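PDB 1XIP: nucleoporin NUP159 from Saccharomyces cerevisiae, which serves as a nuclear pore complex component whose N-terminal beta-propeller domain tethers the helicase Dbp5 to the pore for mRNA export. Local coordinates for residues S186-N191 / E195-F200; S201-L206 / A258-T263; M248-H253 / S306-K311. All coordinates share one frame; numbering follows the deposited sequence.

The three contacts follow the propeller across three successive sheets. Contact 1 lies within the antiparallel sheet that ends in strands 184-190 and 193-200. Strand 193-200 runs on into segment 201-206 of contact 2, which packs against strand 257-263 of the next sheet. Strand 246-254, a neighbour of 257-263, makes contact 3 with strand 306-308 and the turn after it. Contact 1 closes before the others open, whereas contacts 2 and 3 alternate along the chain. Their centres are about 13 Å apart, each about 20 Å from contact 1. Phe200 packs on Phe260 and Ile251, joining the first sheet to the second; Ile250 and Trp308 join the second to the third, tying successive sheets together.

Contact 1: S186-N191 / E195-F200; sequences SFAWRN and EKQFEF
Ser186 faces both Gln197 and Phe198, and this end of the contact is the tightly packed one. The pattern is a classic beta bulge in the antiparallel hairpin of strands 184-190 and 193-200. Gln197 N donates to Ser186 O at 2.8 Å, nearly straight at 167°. Phe198 N reaches the same oxygen only weakly, at 3.4 Å. In return Ser186 N donates to Phe198 O at 3.2 Å. The Phe198 ring turns back over Ser186 because its CG sits between the backbone N and the carbonyl carbon (chi1 44°). Ser186 CB then makes a CH-pi contact with one face, 3.8 Å from the ring centroid. Ser186 OG is hydrogen-bonded to Gln174 on the next strand, and the Phe198 ring also stacks with His253 of another sheet.

Beyond the bulge, Phe187 and Lys196 form a non-hydrogen-bonded pair whose side chains diverge. Packing is sparse here: of the Lys196 side chain, CG alone touches the ring, 3.5 Å from Phe187 CE1. The Ala188-Glu195 pair is joined by two backbone bonds. Ala188 N lies 2.8 Å from Glu195 O, and Glu195 N lies 3.0 Å from Ala188 O. The ends of Glu195 and Lys196 are exposed, and Lys196 forms a salt bridge with Glu199, NZ to OE2 3.0 Å, within its own strand. Gln197, also exposed, lays its extended chain back across Ser186 and Ala188. The chemistry implies a hairpin held mainly by main-chain bonds, with a CH-pi contact at the bulge and a lysine-glutamate charge pair on the exposed strand.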
loop_
_atom_site.group_PDB
_atom_site.type_symbol
_atom_site.label_atom_id
_atom_site.label_comp_id
_atom_site.label_asym_id
_atom_site.label_seq_id
_atom_site.Cartn_x
_atom_site.Cartn_y
_atom_site.Cartn_z
ATOM N N SER A 186 -10.783 -15.566 -4.500
ATOM C CA SER A 186 -9.448 -15.591 -5.037
ATOM C C SER A 186 -9.496 -16.142 -6.438
ATOM O O SER A 186 -10.225 -17.084 -6.710
ATOM C CB SER A 186 -8.559 -16.461 -4.157
ATOM O OG SER A 186 -7.232 -16.473 -4.633
ATOM N N PHE A 187 -8.730 -15.548 -7.340
ATOM C CA PHE A 187 -8.732 -15.980 -8.735
ATOM C C PHE A 187 -7.319 -16.176 -9.225
ATOM O O PHE A 187 -6.410 -15.453 -8.829
ATOM C CB PHE A 187 -9.380 -14.932 -9.631
ATOM C CG PHE A 187 -10.757 -14.504 -9.201
ATOM C CD1 PHE A 187 -11.884 -14.951 -9.893
ATOM C CD2 PHE A 187 -10.930 -13.609 -8.148
ATOM C CE1 PHE A 187 -13.153 -14.543 -9.521
ATOM C CE2 PHE A 187 -12.192 -13.199 -7.770
ATOM C CZ PHE A 187 -13.306 -13.665 -8.457
ATOM N N ALA A 188 -7.132 -17.139 -10.108
ATOM C CA ALA A 188 -5.925 -17.165 -10.914
ATOM C C ALA A 188 -6.012 -15.996 -11.900
ATOM O O ALA A 188 -7.071 -15.751 -12.493
ATOM C CB ALA A 188 -5.808 -18.470 -11.636
ATOM N N TRP A 189 -4.907 -15.265 -12.036
ATOM C CA TRP A 189 -4.855 -14.062 -12.858
ATOM C C TRP A 189 -3.761 -14.130 -13.956
ATOM O O TRP A 189 -2.584 -14.401 -13.672
ATOM C CB TRP A 189 -4.645 -12.834 -11.965
ATOM C CG TRP A 189 -4.467 -11.574 -12.736
ATOM C CD1 TRP A 189 -3.291 -11.053 -13.198
ATOM C CD2 TRP A 189 -5.497 -10.682 -13.168
ATOM N NE1 TRP A 189 -3.526 -9.891 -13.892
ATOM C CE2 TRP A 189 -4.874 -9.639 -13.890
ATOM C CE3 TRP A 189 -6.890 -10.659 -13.025
ATOM C CZ2 TRP A 189 -5.595 -8.577 -14.456
ATOM C CZ3 TRP A 189 -7.603 -9.617 -13.585
ATOM C CH2 TRP A 189 -6.953 -8.583 -14.290
ATOM N N ARG A 190 -4.156 -13.862 -15.201
ATOM C CA ARG A 190 -3.223 -13.857 -16.335
ATOM C C ARG A 190 -3.573 -12.791 -17.375
ATOM O O ARG A 190 -4.441 -13.019 -18.233
ATOM C CB ARG A 190 -3.201 -15.232 -17.014
ATOM C CG ARG A 190 -1.910 -15.998 -16.835
ATOM C CD ARG A 190 -0.990 -15.958 -18.028
ATOM N NE ARG A 190 0.405 -15.982 -17.603
ATOM C CZ ARG A 190 1.416 -16.380 -18.361
ATOM N NH1 ARG A 190 1.196 -16.792 -19.599
ATOM N NH2 ARG A 190 2.654 -16.365 -17.880
ATOM N N ASN A 191 -2.900 -11.637 -17.300
ATOM C CA ASN A 191 -3.055 -10.565 -18.298
ATOM C C ASN A 191 -4.523 -10.176 -18.618
ATOM O O ASN A 191 -4.952 -10.214 -19.779
ATOM C CB ASN A 191 -2.277 -10.914 -19.575
ATOM C CG ASN A 191 -2.187 -9.752 -20.555
ATOM O OD1 ASN A 191 -1.858 -8.622 -20.184
ATOM N ND2 ASN A 191 -2.461 -10.033 -21.824
ATOM N N GLU A 195 -9.731 -16.886 -13.453
ATOM C CA GLU A 195 -10.499 -18.085 -13.169
ATOM C C GLU A 195 -10.550 -18.303 -11.659
ATOM O O GLU A 195 -9.503 -18.368 -11.006
ATOM C CB GLU A 195 -9.858 -19.306 -13.847
ATOM C CG GLU A 195 -9.949 -19.314 -15.370
ATOM C CD GLU A 195 -10.078 -20.718 -15.951
ATOM O OE1 GLU A 195 -10.584 -21.623 -15.237
ATOM O OE2 GLU A 195 -9.675 -20.916 -17.125
ATOM N N LYS A 196 -11.764 -18.421 -11.116
ATOM C CA LYS A 196 -11.974 -18.665 -9.687
ATOM C C LYS A 196 -11.075 -19.785 -9.177
ATOM O O LYS A 196 -11.041 -20.862 -9.752
ATOM C CB LYS A 196 -13.440 -19.007 -9.420
ATOM C CG LYS A 196 -14.263 -17.848 -8.880
ATOM C CD LYS A 196 -14.886 -18.168 -7.521
ATOM C CE LYS A 196 -16.407 -18.216 -7.618
ATOM N NZ LYS A 196 -17.023 -16.860 -7.559
ATOM N N GLN A 197 -10.324 -19.509 -8.124
ATOM C CA GLN A 197 -9.425 -20.490 -7.533
ATOM C C GLN A 197 -10.169 -21.100 -6.355
ATOM O O GLN A 197 -10.431 -22.305 -6.333
ATOM C CB GLN A 197 -8.126 -19.817 -7.052
ATOM C CG GLN A 197 -6.798 -20.416 -7.576
ATOM C CD GLN A 197 -5.557 -19.577 -7.170
ATOM O OE1 GLN A 197 -4.709 -19.263 -8.008
ATOM N NE2 GLN A 197 -5.463 -19.225 -5.891
ATOM N N PHE A 198 -10.514 -20.253 -5.384
ATOM C CA PHE A 198 -11.335 -20.646 -4.239
ATOM C C PHE A 198 -12.211 -19.505 -3.710
ATOM O O PHE A 198 -12.205 -18.402 -4.248
ATOM C CB PHE A 198 -10.490 -21.264 -3.108
ATOM C CG PHE A 198 -9.227 -20.526 -2.804
ATOM C CD1 PHE A 198 -8.028 -20.895 -3.412
ATOM C CD2 PHE A 198 -9.218 -19.486 -1.883
ATOM C CE1 PHE A 198 -6.835 -20.223 -3.126
ATOM C CE2 PHE A 198 -8.036 -18.805 -1.579
ATOM C CZ PHE A 198 -6.838 -19.173 -2.207
ATOM N N GLU A 199 -12.961 -19.791 -2.646
ATOM C CA GLU A 199 -14.003 -18.908 -2.142
ATOM C C GLU A 199 -14.271 -19.282 -0.698
ATOM O O GLU A 199 -14.262 -20.466 -0.360
ATOM C CB GLU A 199 -15.270 -19.128 -2.960
ATOM C CG GLU A 199 -16.327 -18.052 -2.829
ATOM C CD GLU A 199 -17.330 -18.101 -3.968
ATOM O OE1 GLU A 199 -17.929 -19.179 -4.218
ATOM O OE2 GLU A 199 -17.515 -17.058 -4.624
ATOM N N PHE A 200 -14.508 -18.292 0.162
ATOM C CA PHE A 200 -14.897 -18.589 1.540
ATOM C C PHE A 200 -15.582 -17.450 2.293
ATOM O O PHE A 200 -15.466 -16.285 1.924
ATOM C CB PHE A 200 -13.723 -19.165 2.347
ATOM C CG PHE A 200 -12.516 -18.289 2.386
ATOM C CD1 PHE A 200 -12.282 -17.466 3.472
ATOM C CD2 PHE A 200 -11.592 -18.306 1.345
ATOM C CE1 PHE A 200 -11.147 -16.651 3.520
ATOM C CE2 PHE A 200 -10.462 -17.500 1.381
ATOM C CZ PHE A 200 -10.237 -16.672 2.476
#

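Contact 2: S201-L206 / A258-T263; sequences SLPSEL and ASFQET
Pro203 sets its CD-CG edge down on one face of the Phe260 ring, its own ring standing steeply away from it. This CH-pi contact carries the interface. Pro203 CD stands 3.5 Å from the ring centroid, only 3° off the ring normal, so it sits over the middle of the face. Pro203 CG is displaced toward one side of the same ring and comes within 3.4 Å of Phe260 CD2. The Phe260 CG is anti to its own carbonyl carbon (chi1 -70°), and the ring stands off the strand beneath the proline.

The other apolar contacts come from two leucines. Leu206 brings CD1 to 3.7 Å from Phe260 CD1. Leu202 reaches in with its own CD1, at a longer 4.1 Å from Phe260 CE1. Both methyls lie on the proline's side of the ring plane, out beyond the rim; the Leu202 side chain crosses the phenylalanine at about a right angle, that of Leu206 more obliquely. With an alanine here in place of Phe260 the ring is gone, which would probably leave a gap under Pro203 and beside the two leucine methyls.

Polar bonds play no part between the two segments. They act instead within and around them. Leu206 N donates to Pro203 O at 2.8 Å, a turn at the start of the short, weakly bonded helix 204-207 that brings Leu206 alongside Phe260. Ser201 O, which passes near the ring, is hydrogen-bonded to Ser3 OG.

The 201-206 segment links two sheets of the propeller, since it leaves strand 193-200 and packs on strand 257-263 of the next one. Strand 4-5 pairs in parallel with strand 257-263. Its Leu5 touches Pro203, Leu206 and Phe260, while strand 246-254 flanks 257-263 from the opposite edge.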
loop_
_atom_site.group_PDB
_atom_site.type_symbol
_atom_site.label_atom_id
_atom_site.label_comp_id
_atom_site.label_asym_id
_atom_site.label_seq_id
_atom_site.Cartn_x
_atom_site.Cartn_y
_atom_site.Cartn_z
ATOM N N SER A 201 -16.315 -17.818 3.343
ATOM C CA SER A 201 -16.995 -16.878 4.219
ATOM C C SER A 201 -16.239 -16.745 5.532
ATOM O O SER A 201 -15.243 -17.419 5.753
ATOM C CB SER A 201 -18.425 -17.350 4.483
ATOM O OG SER A 201 -19.358 -16.404 3.998
ATOM N N LEU A 202 -16.720 -15.869 6.400
ATOM C CA LEU A 202 -16.134 -15.674 7.721
ATOM C C LEU A 202 -16.427 -16.856 8.637
ATOM O O LEU A 202 -17.504 -17.468 8.537
ATOM C CB LEU A 202 -16.712 -14.409 8.357
ATOM C CG LEU A 202 -15.764 -13.276 8.690
ATOM C CD1 LEU A 202 -15.090 -12.830 7.433
ATOM C CD2 LEU A 202 -16.554 -12.152 9.302
ATOM N N PRO A 203 -15.496 -17.166 9.545
ATOM C CA PRO A 203 -15.733 -18.192 10.556
ATOM C C PRO A 203 -16.877 -17.774 11.464
ATOM O O PRO A 203 -17.073 -16.575 11.707
ATOM C CB PRO A 203 -14.428 -18.222 11.348
ATOM C CG PRO A 203 -13.465 -17.602 10.507
ATOM C CD PRO A 203 -14.167 -16.564 9.698
ATOM N N SER A 204 -17.626 -18.761 11.946
ATOM C CA SER A 204 -18.784 -18.542 12.811
ATOM C C SER A 204 -18.519 -17.531 13.924
ATOM O O SER A 204 -19.298 -16.602 14.123
ATOM C CB SER A 204 -19.223 -19.869 13.406
ATOM O OG SER A 204 -20.596 -19.833 13.711
ATOM N N GLU A 205 -17.397 -17.705 14.620
ATOM C CA GLU A 205 -17.044 -16.864 15.761
ATOM C C GLU A 205 -16.698 -15.442 15.359
ATOM O O GLU A 205 -16.608 -14.571 16.216
ATOM C CB GLU A 205 -15.870 -17.458 16.530
ATOM C CG GLU A 205 -16.112 -18.853 17.049
ATOM C CD GLU A 205 -15.521 -19.929 16.163
ATOM O OE1 GLU A 205 -15.624 -19.830 14.908
ATOM O OE2 GLU A 205 -14.956 -20.892 16.732
ATOM N N LEU A 206 -16.492 -15.214 14.061
ATOM C CA LEU A 206 -16.170 -13.886 13.551
ATOM C C LEU A 206 -17.396 -13.173 13.008
ATOM O O LEU A 206 -17.432 -11.947 12.980
ATOM C CB LEU A 206 -15.070 -13.947 12.491
ATOM C CG LEU A 206 -13.699 -14.469 12.930
ATOM C CD1 LEU A 206 -12.631 -13.937 12.005
ATOM C CD2 LEU A 206 -13.383 -14.112 14.396
ATOM N N ALA A 258 -10.208 -22.372 4.797
ATOM C CA ALA A 258 -9.451 -21.235 5.294
ATOM C C ALA A 258 -9.415 -21.246 6.819
ATOM O O ALA A 258 -10.409 -21.561 7.462
ATOM C CB ALA A 258 -10.069 -19.951 4.794
ATOM N N SER A 259 -8.264 -20.932 7.395
ATOM C CA SER A 259 -8.181 -20.671 8.824
ATOM C C SER A 259 -7.894 -19.189 9.060
ATOM O O SER A 259 -7.061 -18.596 8.383
ATOM C CB SER A 259 -7.112 -21.535 9.497
ATOM O OG SER A 259 -6.287 -22.166 8.547
ATOM N N PHE A 260 -8.587 -18.592 10.017
ATOM C CA PHE A 260 -8.336 -17.224 10.387
ATOM C C PHE A 260 -7.581 -17.227 11.698
ATOM O O PHE A 260 -7.780 -18.113 12.518
ATOM C CB PHE A 260 -9.651 -16.491 10.563
ATOM C CG PHE A 260 -10.395 -16.246 9.286
ATOM C CD1 PHE A 260 -10.785 -14.960 8.944
ATOM C CD2 PHE A 260 -10.732 -17.286 8.446
ATOM C CE1 PHE A 260 -11.494 -14.709 7.771
ATOM C CE2 PHE A 260 -11.431 -17.048 7.268
ATOM C CZ PHE A 260 -11.816 -15.752 6.935
ATOM N N GLN A 261 -6.710 -16.239 11.896
ATOM C CA GLN A 261 -5.964 -16.101 13.145
ATOM C C GLN A 261 -5.701 -14.629 13.399
ATOM O O GLN A 261 -5.232 -13.934 12.497
ATOM C CB GLN A 261 -4.622 -16.818 13.038
ATOM C CG GLN A 261 -4.667 -18.349 13.028
ATOM C CD GLN A 261 -3.303 -18.944 12.726
ATOM O OE1 GLN A 261 -2.889 -18.992 11.568
ATOM N NE2 GLN A 261 -2.590 -19.371 13.766
ATOM N N GLU A 262 -5.969 -14.165 14.623
ATOM C CA GLU A 262 -5.812 -12.753 14.980
ATOM C C GLU A 262 -4.369 -12.353 15.174
ATOM O O GLU A 262 -3.578 -13.150 15.658
ATOM C CB GLU A 262 -6.544 -12.441 16.276
ATOM C CG GLU A 262 -7.990 -12.039 16.085
ATOM C CD GLU A 262 -8.369 -10.762 16.826
ATOM O OE1 GLU A 262 -9.516 -10.691 17.314
ATOM O OE2 GLU A 262 -7.536 -9.828 16.898
ATOM N N THR A 263 -4.034 -11.117 14.786
ATOM C CA THR A 263 -2.864 -10.417 15.322
ATOM C C THR A 263 -3.261 -9.114 15.944
ATOM O O THR A 263 -4.187 -8.434 15.484
ATOM C CB THR A 263 -1.824 -10.051 14.263
ATOM O OG1 THR A 263 -2.237 -10.510 12.973
ATOM C CG2 THR A 263 -0.507 -10.747 14.556
#

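Contact 3: M248-H253 / S306-K311; sequences MYIIKH and SIWDSK
With CG anti to the backbone N (chi1 175°), the Trp308 indole reaches across to Ile250, whose CG1 lies anti to its carbonyl carbon (chi1 -55°). The side chains point at each other from the two strands. Ile250 CD1 makes a CH-pi contact over one face of the six-membered ring, offset toward the rim and 3.6 Å from Trp308 CZ3. Ile250 CG2 lies 3.7 Å from Trp308 CH2. The other face of the indole is met by Lys311 N.

Here strand 246-254 of one propeller sheet packs on the end of strand 306-308 of another. An Asx turn follows that strand: Lys311 N donates to Asp309 OD1 at 3.0 Å, nearly along the C-O direction of the acceptor. OD1 also accepts from Gln312 N. The turn helps place Lys311 N over the indole.

At the outer end, the extended chain of Lys252 carries NZ to Lys311 O, a rather long hydrogen bond at 3.3 Å. The Lys311 ammonium group forms a salt bridge with Asp309, NZ 2.9 Å from OD2, on the syn lone pair. Around the buried part, Val9 and Ile266 touch Ile250, while Leu222 and Leu297 touch Trp308.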
loop_
_atom_site.group_PDB
_atom_site.type_symbol
_atom_site.label_atom_id
_atom_site.label_comp_id
_atom_site.label_asym_id
_atom_site.label_seq_id
_atom_site.Cartn_x
_atom_site.Cartn_y
_atom_site.Cartn_z
HETATM N N MSE A 248 -7.127 -7.403 12.843
HETATM C CA MSE A 248 -6.373 -8.014 11.745
HETATM C C MSE A 248 -6.331 -9.524 11.830
HETATM O O MSE A 248 -6.125 -10.089 12.898
HETATM C CB MSE A 248 -4.946 -7.474 11.643
HETATM C CG MSE A 248 -4.568 -6.469 12.688
HETATM SE SE MSE A 248 -5.313 -4.680 12.358
HETATM C CE MSE A 248 -4.107 -4.097 10.960
ATOM N N TYR A 249 -6.508 -10.169 10.680
ATOM C CA TYR A 249 -6.490 -11.613 10.610
ATOM C C TYR A 249 -5.581 -12.098 9.499
ATOM O O TYR A 249 -5.601 -11.568 8.394
ATOM C CB TYR A 249 -7.903 -12.149 10.400
ATOM C CG TYR A 249 -8.813 -11.919 11.580
ATOM C CD1 TYR A 249 -8.958 -12.882 12.577
ATOM C CD2 TYR A 249 -9.531 -10.735 11.706
ATOM C CE1 TYR A 249 -9.799 -12.662 13.650
ATOM C CE2 TYR A 249 -10.355 -10.512 12.770
ATOM C CZ TYR A 249 -10.496 -11.470 13.736
ATOM O OH TYR A 249 -11.350 -11.218 14.799
ATOM N N ILE A 250 -4.777 -13.101 9.809
ATOM C CA ILE A 250 -4.056 -13.841 8.800
ATOM C C ILE A 250 -4.900 -15.052 8.392
ATOM O O ILE A 250 -5.297 -15.853 9.228
ATOM C CB ILE A 250 -2.707 -14.285 9.349
ATOM C CG1 ILE A 250 -1.901 -13.080 9.880
ATOM C CG2 ILE A 250 -1.952 -15.106 8.303
ATOM C CD1 ILE A 250 -1.193 -12.258 8.813
ATOM N N ILE A 251 -5.203 -15.157 7.111
ATOM C CA ILE A 251 -5.948 -16.280 6.600
ATOM C C ILE A 251 -4.997 -17.158 5.804
ATOM O O ILE A 251 -4.446 -16.716 4.795
ATOM C CB ILE A 251 -7.095 -15.797 5.719
ATOM C CG1 ILE A 251 -8.077 -14.963 6.539
ATOM C CG2 ILE A 251 -7.807 -16.981 5.064
ATOM C CD1 ILE A 251 -8.677 -13.780 5.772
ATOM N N LYS A 252 -4.778 -18.386 6.288
ATOM C CA LYS A 252 -4.027 -19.407 5.549
ATOM C C LYS A 252 -5.048 -20.375 5.024
ATOM O O LYS A 252 -5.851 -20.913 5.795
ATOM C CB LYS A 252 -3.026 -20.143 6.449
ATOM C CG LYS A 252 -2.133 -19.225 7.304
ATOM C CD LYS A 252 -0.847 -19.932 7.759
ATOM C CE LYS A 252 0.052 -18.981 8.562
ATOM N NZ LYS A 252 0.999 -19.671 9.513
ATOM N N HIS A 253 -5.043 -20.577 3.708
ATOM C CA HIS A 253 -5.996 -21.474 3.071
ATOM C C HIS A 253 -5.353 -22.802 2.683
ATOM O O HIS A 253 -4.666 -22.893 1.670
ATOM C CB HIS A 253 -6.627 -20.815 1.853
ATOM C CG HIS A 253 -7.571 -21.705 1.117
ATOM N ND1 HIS A 253 -7.262 -22.273 -0.103
ATOM C CD2 HIS A 253 -8.815 -22.140 1.432
ATOM C CE1 HIS A 253 -8.280 -23.012 -0.511
ATOM N NE2 HIS A 253 -9.235 -22.949 0.403
ATOM N N SER A 306 5.402 -3.112 10.199
ATOM C CA SER A 306 5.511 -4.502 10.617
ATOM C C SER A 306 6.299 -5.339 9.650
ATOM O O SER A 306 6.502 -4.948 8.505
ATOM C CB SER A 306 4.127 -5.112 10.778
ATOM O OG SER A 306 3.291 -4.213 11.466
ATOM N N ILE A 307 6.739 -6.498 10.120
ATOM C CA ILE A 307 7.408 -7.481 9.282
ATOM C C ILE A 307 6.668 -8.828 9.352
ATOM O O ILE A 307 6.367 -9.312 10.433
ATOM C CB ILE A 307 8.854 -7.661 9.728
ATOM C CG1 ILE A 307 9.576 -6.314 9.792
ATOM C CG2 ILE A 307 9.582 -8.577 8.785
ATOM C CD1 ILE A 307 10.905 -6.380 10.546
ATOM N N TRP A 308 6.373 -9.406 8.191
ATOM C CA TRP A 308 5.796 -10.735 8.079
ATOM C C TRP A 308 6.806 -11.633 7.366
ATOM O O TRP A 308 7.238 -11.315 6.262
ATOM C CB TRP A 308 4.510 -10.660 7.266
ATOM C CG TRP A 308 3.911 -11.994 6.999
ATOM C CD1 TRP A 308 3.989 -12.710 5.847
ATOM C CD2 TRP A 308 3.149 -12.789 7.916
ATOM N NE1 TRP A 308 3.320 -13.902 5.988
ATOM C CE2 TRP A 308 2.798 -13.974 7.251
ATOM C CE3 TRP A 308 2.743 -12.621 9.246
ATOM C CZ2 TRP A 308 2.061 -14.981 7.856
ATOM C CZ3 TRP A 308 2.009 -13.628 9.852
ATOM C CH2 TRP A 308 1.676 -14.795 9.155
ATOM N N ASP A 309 7.209 -12.755 7.966
ATOM C CA ASP A 309 8.244 -13.595 7.349
ATOM C C ASP A 309 7.720 -14.777 6.499
ATOM O O ASP A 309 8.507 -15.617 6.071
ATOM C CB ASP A 309 9.256 -14.068 8.401
ATOM C CG ASP A 309 8.849 -15.279 9.208
ATOM O OD1 ASP A 309 7.679 -15.715 9.102
ATOM O OD2 ASP A 309 9.682 -15.824 9.966
ATOM N N SER A 310 6.404 -14.820 6.259
ATOM C CA SER A 310 5.766 -15.893 5.485
ATOM C C SER A 310 4.963 -16.842 6.396
ATOM O O SER A 310 4.082 -17.554 5.935
ATOM C CB SER A 310 6.801 -16.668 4.667
ATOM O OG SER A 310 7.228 -17.811 5.376
ATOM N N LYS A 311 5.310 -16.849 7.688
ATOM C CA LYS A 311 4.651 -17.758 8.644
ATOM C C LYS A 311 4.218 -17.106 9.967
ATOM O O LYS A 311 3.297 -17.595 10.615
ATOM C CB LYS A 311 5.555 -18.960 8.945
ATOM C CG LYS A 311 6.959 -18.602 9.469
ATOM C CD LYS A 311 7.495 -19.638 10.461
ATOM C CE LYS A 311 9.024 -19.610 10.575
ATOM N NZ LYS A 311 9.514 -18.422 11.337
#